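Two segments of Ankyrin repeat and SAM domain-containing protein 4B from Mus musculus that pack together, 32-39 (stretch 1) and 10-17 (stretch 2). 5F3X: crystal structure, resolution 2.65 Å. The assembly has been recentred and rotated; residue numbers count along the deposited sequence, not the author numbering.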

ATOM      1  N   GLN B  32      -8.918   7.723  28.676  1.00 59.54           N
ATOM      2  CA  GLN B  32      -9.671   8.043  27.457  1.00 58.08           C
ATOM      3  C   GLN B  32      -8.810   8.810  26.466  1.00 50.41           C
ATOM      4  O   GLN B  32      -9.235   9.785  25.853  1.00 49.95           O
ATOM      5  CB  GLN B  32     -10.969   8.789  27.776  1.00 64.83           C
ATOM      6  CG  GLN B  32     -12.014   7.865  28.382  1.00 72.31           C
ATOM      7  CD  GLN B  32     -13.281   8.587  28.793  1.00 80.99           C
ATOM      8  OE1 GLN B  32     -13.765   9.483  28.092  1.00 82.02           O
ATOM      9  NE2 GLN B  32     -13.838   8.189  29.938  1.00 85.32           N
ATOM     10  N   ILE B  33      -7.599   8.314  26.274  1.00 48.45           N
ATOM     11  CA  ILE B  33      -6.623   8.930  25.387  1.00 50.28           C
ATOM     12  C   ILE B  33      -6.620   8.137  24.088  1.00 53.68           C
ATOM     13  O   ILE B  33      -6.001   7.073  24.000  1.00 57.44           O
ATOM     14  CB  ILE B  33      -5.236   8.928  26.027  1.00 48.56           C
ATOM     15  CG1 ILE B  33      -5.302   9.616  27.392  1.00 48.87           C
ATOM     16  CG2 ILE B  33      -4.211   9.567  25.095  1.00 50.02           C
ATOM     17  CD1 ILE B  33      -3.975   9.637  28.124  1.00 49.15           C
ATOM     18  N   ASP B  34      -7.243   8.676  23.048  1.00 52.87           N
ATOM     19  CA  ASP B  34      -7.061   8.071  21.739  1.00 51.82           C
ATOM     20  C   ASP B  34      -5.767   8.623  21.140  1.00 49.40           C
ATOM     21  O   ASP B  34      -5.055   9.406  21.778  1.00 46.79           O
ATOM     22  CB  ASP B  34      -8.285   8.307  20.855  1.00 52.56           C
ATOM     23  CG  ASP B  34      -8.789   9.750  20.898  1.00 56.63           C
ATOM     24  OD1 ASP B  34      -8.052  10.632  21.393  1.00 55.83           O
ATOM     25  OD2 ASP B  34      -9.925  10.003  20.411  1.00 59.13           O
ATOM     26  N   LEU B  35      -5.417   8.199  19.921  1.00 46.35           N
ATOM     27  CA  LEU B  35      -4.202   8.750  19.328  1.00 43.24           C
ATOM     28  C   LEU B  35      -4.363  10.242  19.077  1.00 50.55           C
ATOM     29  O   LEU B  35      -3.385  10.994  19.146  1.00 56.29           O
ATOM     30  CB  LEU B  35      -3.839   7.996  18.052  1.00 39.41           C
ATOM     31  CG  LEU B  35      -2.737   8.487  17.110  1.00 41.27           C
ATOM     32  CD1 LEU B  35      -2.200   7.379  16.199  1.00 38.56           C
ATOM     33  CD2 LEU B  35      -3.285   9.620  16.234  1.00 47.22           C
ATOM     34  N   GLU B  36      -5.588  10.685  18.792  1.00 51.25           N
ATOM     35  CA  GLU B  36      -5.853  12.110  18.669  1.00 51.55           C
ATOM     36  C   GLU B  36      -5.392  12.852  19.912  1.00 52.49           C
ATOM     37  O   GLU B  36      -4.642  13.824  19.825  1.00 54.68           O
ATOM     38  CB  GLU B  36      -7.344  12.337  18.437  1.00 53.88           C
ATOM     39  CG  GLU B  36      -7.827  13.743  18.714  1.00 59.99           C
ATOM     40  CD  GLU B  36      -9.136  14.077  18.000  1.00 71.24           C
ATOM     41  OE1 GLU B  36      -9.712  15.166  18.269  1.00 73.21           O
ATOM     42  OE2 GLU B  36      -9.593  13.253  17.162  1.00 78.55           O
ATOM     43  N   ALA B  37      -5.848  12.400  21.084  1.00 50.17           N
ATOM     44  CA  ALA B  37      -5.519  13.070  22.325  1.00 48.81           C
ATOM     45  C   ALA B  37      -4.047  12.906  22.667  1.00 52.20           C
ATOM     46  O   ALA B  37      -3.436  13.825  23.236  1.00 52.07           O
ATOM     47  CB  ALA B  37      -6.390  12.535  23.459  1.00 48.55           C
ATOM     48  N   LEU B  38      -3.464  11.754  22.322  1.00 53.21           N
ATOM     49  CA  LEU B  38      -2.063  11.508  22.642  1.00 53.42           C
ATOM     50  C   LEU B  38      -1.165  12.586  22.042  1.00 56.98           C
ATOM     51  O   LEU B  38      -0.277  13.115  22.726  1.00 58.59           O
ATOM     52  CB  LEU B  38      -1.656  10.120  22.155  1.00 49.99           C
ATOM     53  CG  LEU B  38      -0.224   9.747  22.515  1.00 41.75           C
ATOM     54  CD1 LEU B  38      -0.036   9.927  24.031  1.00 39.27           C
ATOM     55  CD2 LEU B  38       0.124   8.329  22.030  1.00 39.98           C
ATOM     56  N   LEU B  39      -1.404  12.952  20.773  1.00 55.33           N
ATOM     57  CA  LEU B  39      -0.572  13.965  20.129  1.00 57.48           C
ATOM     58  C   LEU B  39      -0.763  15.351  20.738  1.00 55.63           C
ATOM     59  O   LEU B  39       0.087  16.219  20.535  1.00 57.39           O
ATOM     60  CB  LEU B  39      -0.839  14.019  18.618  1.00 61.23           C
ATOM     61  CG  LEU B  39      -0.805  12.698  17.821  1.00 63.55           C
ATOM     62  CD1 LEU B  39      -0.731  12.949  16.333  1.00 61.47           C
ATOM     63  CD2 LEU B  39       0.326  11.793  18.260  1.00 64.13           C
TER
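Stretch 2, residues 10-17: TPLEVFLQ

Stretch 2 is helical from Pro-11 through Gln-17, and the helix continues later in the chain. Thr-10 precedes it in extended conformation, with phi/psi of -61/156, and serves as the N-cap. Stretch 1 begins as a turn. Gln-32 has positive phi, 58/46, and closes the preceding helix in a Schellman motif. Ile-33 and Asp-34 are extended, and a second helix starts at Leu-35. The N-to-C directions of helix 11-17 and the helix that begins at Leu-35 make an angle of 57°, so the two run obliquely, more nearly parallel than antiparallel. Their axes come within 10.0 Å of each other. The backbones are closest at the first turns of the two helices, where Leu-35 CA and Leu-12 CA lie 4.6 Å apart.

Both helices begin with a side-chain cap. Thr-10 OG1 accepts a hydrogen bond from Glu-13 N at 3.2 Å. Asp-34 OD1 accepts one from Ala-37 N at 2.8 Å. Each cap satisfies a backbone NH in the first turn, which has no carbonyl one turn earlier in the helix to bond. Regular helical bonds follow in stretch 2, such as Phe-15 N to Pro-11 O at 2.9 Å. In stretch 1, Leu-38 N bonds Asp-34 O at 2.9 Å.

No direct hydrogen bond joins the two stretches. One water bridges their backbones near the helix starts. It accepts from Leu-12 N at 3.1 Å and, in a weak bond, from Leu-35 N at 3.4 Å. The rest of the contact is packing, and 306 Å² is buried in total.

Leu-35 and Leu-12 have the largest areas covered by the other stretch, 74 and 71 Å². The CA-to-CB bond of Leu-12 points sideways, while that of Leu-35 points toward stretch 2. Leu-12 CB lies 4.0 Å from Leu-35 CB and 3.8 Å from Leu-35 N. The leucine thus packs against backbone as well as side chain. Leu-12 CD2 also reaches back to the loop, 3.2 Å from Ile-33 O. This is a close van der Waals contact with a carbonyl. The CA-to-CB bond of Ile-33 points sideways, and the end of its side chain leads away from stretch 2.

Leu-35 CD1 extends over the first turn of helix 11-17. It is 4.1 Å from Pro-11 CB and 3.8 Å from Pro-11 O. The same methyl lies 4.2 Å from Phe-15 CB, one turn further along.

Leu-38 follows Leu-35 by three residues, and its CA-to-CB bond also points toward stretch 2. Its CD2 is 3.9 Å from Leu-12 CD1 and 3.9 Å from Phe-15 CE2. Leu-16 CD2 is more distant, at 4.5 Å from Leu-38 CD2. One methyl group therefore meets three residues of helix 11-17. It approaches the Phe-15 ring obliquely, as does Leu-35 CD1. Leu-12, Phe-15 and Leu-38 are buried, consistent with a hydrophobic interior. Glu-13, Gln-17, Gln-32 and Glu-36 make no contact across the pair.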

ATOM      1  N   THR B  10      -7.230  -0.179  17.106  1.00 52.96           N
ATOM      2  CA  THR B  10      -7.293   1.261  16.940  1.00 48.19           C
ATOM      3  C   THR B  10      -5.932   1.794  16.479  1.00 44.74           C
ATOM      4  O   THR B  10      -4.886   1.170  16.709  1.00 41.76           O
ATOM      5  CB  THR B  10      -7.704   1.916  18.264  1.00 47.75           C
ATOM      6  OG1 THR B  10      -6.598   1.894  19.191  1.00 48.24           O
ATOM      7  CG2 THR B  10      -8.919   1.194  18.868  1.00 45.11           C
ATOM      8  N   PRO B  11      -5.919   2.950  15.817  1.00 43.07           N
ATOM      9  CA  PRO B  11      -4.624   3.542  15.421  1.00 46.49           C
ATOM     10  C   PRO B  11      -3.670   3.759  16.593  1.00 48.38           C
ATOM     11  O   PRO B  11      -2.445   3.606  16.443  1.00 46.52           O
ATOM     12  CB  PRO B  11      -5.037   4.869  14.761  1.00 44.85           C
ATOM     13  CG  PRO B  11      -6.470   4.687  14.373  1.00 38.78           C
ATOM     14  CD  PRO B  11      -7.061   3.798  15.444  1.00 38.53           C
ATOM     15  N   LEU B  12      -4.211   4.109  17.766  1.00 48.88           N
ATOM     16  CA  LEU B  12      -3.398   4.190  18.974  1.00 49.25           C
ATOM     17  C   LEU B  12      -2.704   2.865  19.270  1.00 54.92           C
ATOM     18  O   LEU B  12      -1.512   2.835  19.598  1.00 56.94           O
ATOM     19  CB  LEU B  12      -4.255   4.606  20.170  1.00 49.71           C
ATOM     20  CG  LEU B  12      -3.540   4.427  21.523  1.00 48.59           C
ATOM     21  CD1 LEU B  12      -2.380   5.395  21.637  1.00 47.33           C
ATOM     22  CD2 LEU B  12      -4.459   4.619  22.684  1.00 49.83           C
ATOM     23  N   GLU B  13      -3.438   1.750  19.187  1.00 58.43           N
ATOM     24  CA  GLU B  13      -2.829   0.474  19.541  1.00 57.83           C
ATOM     25  C   GLU B  13      -1.666   0.144  18.618  1.00 55.56           C
ATOM     26  O   GLU B  13      -0.561  -0.170  19.087  1.00 56.97           O
ATOM     27  CB  GLU B  13      -3.857  -0.651  19.521  1.00 61.37           C
ATOM     28  CG  GLU B  13      -3.213  -2.021  19.809  1.00 60.82           C
ATOM     29  CD  GLU B  13      -4.218  -3.114  20.144  1.00 62.02           C
ATOM     30  OE1 GLU B  13      -5.451  -2.898  19.984  1.00 63.77           O
ATOM     31  OE2 GLU B  13      -3.758  -4.188  20.584  1.00 60.91           O
ATOM     32  N   VAL B  14      -1.899   0.190  17.299  1.00 51.01           N
ATOM     33  CA  VAL B  14      -0.819  -0.092  16.352  1.00 46.04           C
ATOM     34  C   VAL B  14       0.353   0.827  16.627  1.00 48.09           C
ATOM     35  O   VAL B  14       1.516   0.396  16.639  1.00 48.75           O
ATOM     36  CB  VAL B  14      -1.294   0.063  14.890  1.00 40.50           C
ATOM     37  CG1 VAL B  14      -0.166  -0.334  13.941  1.00 39.72           C
ATOM     38  CG2 VAL B  14      -2.526  -0.750  14.615  1.00 40.21           C
ATOM     39  N   PHE B  15       0.057   2.116  16.856  1.00 45.69           N
ATOM     40  CA  PHE B  15       1.085   3.090  17.184  1.00 42.49           C
ATOM     41  C   PHE B  15       1.957   2.610  18.344  1.00 41.60           C
ATOM     42  O   PHE B  15       3.158   2.378  18.168  1.00 42.25           O
ATOM     43  CB  PHE B  15       0.433   4.437  17.489  1.00 45.95           C
ATOM     44  CG  PHE B  15       1.422   5.525  17.773  1.00 49.57           C
ATOM     45  CD1 PHE B  15       2.192   6.061  16.746  1.00 49.89           C
ATOM     46  CD2 PHE B  15       1.609   5.992  19.062  1.00 48.74           C
ATOM     47  CE1 PHE B  15       3.113   7.044  17.006  1.00 50.45           C
ATOM     48  CE2 PHE B  15       2.532   6.980  19.323  1.00 48.07           C
ATOM     49  CZ  PHE B  15       3.287   7.504  18.300  1.00 49.93           C
ATOM     50  N   LEU B  16       1.364   2.435  19.538  1.00 40.73           N
ATOM     51  CA  LEU B  16       2.145   1.950  20.683  1.00 42.75           C
ATOM     52  C   LEU B  16       2.854   0.641  20.364  1.00 43.86           C
ATOM     53  O   LEU B  16       4.021   0.453  20.726  1.00 43.27           O
ATOM     54  CB  LEU B  16       1.256   1.783  21.911  1.00 45.21           C
ATOM     55  CG  LEU B  16       0.521   3.053  22.359  1.00 47.97           C
ATOM     56  CD1 LEU B  16      -0.454   2.727  23.488  1.00 50.26           C
ATOM     57  CD2 LEU B  16       1.514   4.166  22.771  1.00 46.48           C
ATOM     58  N   GLN B  17       2.172  -0.268  19.668  1.00 46.79           N
ATOM     59  CA  GLN B  17       2.770  -1.551  19.311  1.00 48.78           C
ATOM     60  C   GLN B  17       4.076  -1.361  18.544  1.00 51.07           C
ATOM     61  O   GLN B  17       5.114  -1.944  18.889  1.00 50.15           O
ATOM     62  CB  GLN B  17       1.758  -2.352  18.495  1.00 50.50           C
ATOM     63  CG  GLN B  17       2.159  -3.771  18.203  1.00 53.62           C
ATOM     64  CD  GLN B  17       2.385  -4.596  19.453  1.00 55.70           C
ATOM     65  OE1 GLN B  17       1.592  -4.551  20.424  1.00 56.00           O
ATOM     66  NE2 GLN B  17       3.488  -5.349  19.447  1.00 53.88           N
TER
HETATM   67  O   HOH W   1      -6.881   5.606  18.181  1.00 26.12           O